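Local structure of 5'-Methylthioadenosine Nucleosidase (Arabidopsis thaliana, 2H8G) at residues 143-146 with 147-150. The protein is a plant nucleosidase of the phosphorylase superfamily, modelled as a dimer with adenine bound. Residues are numbered along the deposited sequence; the frame is centred on the assembly and turned at random.
Sequences IPIP and MFDL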
# COMPACT_ATOMS: atom_id res chain seq x y z
N ILE A 143 -2.09 14.28 -6.19
CA ILE A 143 -3.21 14.94 -5.51
C ILE A 143 -2.87 16.42 -5.71
O ILE A 143 -2.29 17.07 -4.84
CB ILE A 143 -3.24 14.58 -4.01
CG1 ILE A 143 -3.09 13.06 -3.84
CG2 ILE A 143 -4.57 15.01 -3.41
CD1 ILE A 143 -2.97 12.60 -2.39
N PRO A 144 -3.24 16.96 -6.88
CA PRO A 144 -3.02 18.35 -7.32
C PRO A 144 -3.60 19.49 -6.50
O PRO A 144 -4.14 20.45 -7.06
CB PRO A 144 -3.55 18.33 -8.75
CG PRO A 144 -4.69 17.39 -8.67
CD PRO A 144 -4.11 16.26 -7.84
N ILE A 145 -3.48 19.41 -5.18
CA ILE A 145 -3.97 20.46 -4.31
C ILE A 145 -2.96 20.71 -3.19
O ILE A 145 -2.14 19.84 -2.89
CB ILE A 145 -5.35 20.10 -3.70
CG1 ILE A 145 -5.25 18.80 -2.90
CG2 ILE A 145 -6.38 19.96 -4.82
CD1 ILE A 145 -6.57 18.32 -2.35
N PRO A 146 -3.00 21.89 -2.57
CA PRO A 146 -2.06 22.22 -1.50
C PRO A 146 -1.95 21.18 -0.39
O PRO A 146 -2.93 20.57 0.02
CB PRO A 146 -2.59 23.55 -0.98
CG PRO A 146 -3.13 24.18 -2.23
CD PRO A 146 -3.88 23.04 -2.86
N MET A 147 -0.72 20.99 0.08
CA MET A 147 -0.41 20.05 1.15
C MET A 147 -0.55 18.59 0.74
O MET A 147 0.38 17.80 0.93
CB MET A 147 -1.28 20.36 2.38
CG MET A 147 -0.81 19.69 3.65
SD MET A 147 -1.47 20.53 5.11
CE MET A 147 -0.02 21.41 5.68
N PHE A 148 -1.70 18.22 0.18
CA PHE A 148 -1.88 16.84 -0.25
C PHE A 148 -0.91 16.47 -1.37
O PHE A 148 -0.53 15.31 -1.50
CB PHE A 148 -3.31 16.59 -0.71
CG PHE A 148 -4.30 16.45 0.41
CD1 PHE A 148 -4.90 17.57 0.97
CD2 PHE A 148 -4.60 15.19 0.92
CE1 PHE A 148 -5.80 17.44 2.04
CE2 PHE A 148 -5.49 15.05 1.98
CZ PHE A 148 -6.09 16.18 2.54
N ASP A 149 -0.53 17.45 -2.19
CA ASP A 149 0.39 17.13 -3.27
C ASP A 149 1.72 16.63 -2.73
O ASP A 149 2.24 15.61 -3.20
CB ASP A 149 0.57 18.32 -4.25
CG ASP A 149 0.96 19.63 -3.56
OD1 ASP A 149 1.23 19.65 -2.34
OD2 ASP A 149 1.01 20.65 -4.28
N LEU A 150 2.27 17.31 -1.73
CA LEU A 150 3.53 16.90 -1.13
C LEU A 150 3.36 15.55 -0.42
O LEU A 150 4.28 14.73 -0.40
CB LEU A 150 4.01 17.94 -0.11
CG LEU A 150 4.35 19.32 -0.68
CD1 LEU A 150 4.62 20.27 0.47
CD2 LEU A 150 5.56 19.22 -1.60
O HOH W 1 0.82 14.53 -5.38
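Phe148 leans its side chain into the two isoleucines of the loop that leads to its own helix. Its CB faces both, 3.4 Å from CG2 of Ile143 and 3.7 Å from CG1 of Ile145. Beyond it, CG is approached obliquely by CD1 of Ile145 and, less closely, by CG2 of Ile143. On the ring, CD1 lies 3.8 Å from CD1 of Ile145. Pro146 O is 3.7 Å from Phe148 CD1, at the ring edge near its plane; the ring then extends past both segments. Ile145 runs alongside Phe148, pointing the same way; Ile143 crosses it at a slant, its CG2 brought to Phe148 by standing opposite its own backbone N, with CG1 at chi1 -47°.

Backbone bonds join the loop to the helix start. The N-H of Asp149 bonds to O of Ile145 over 3.0 Å. Pro146 to Phe148 form a classic gamma turn, closed by a weak bond from Phe148 N to Pro146 O at 2.7 Å. Asp149 folds its carboxylate back, and OD1 takes a weak bond from the N-H of Leu150. One water bridges Ile143 N and Asp149 O.

In the dimer, Ile87 of the second subunit packs on Met147 and Phe148, Leu181 of that subunit, an adenine-pocket residue, on Ile143, and its Ala234, in helix 233-259, on Ile145. Met147 is at the N-cap position of helix 148-153, which follows the loop after strand 130-138.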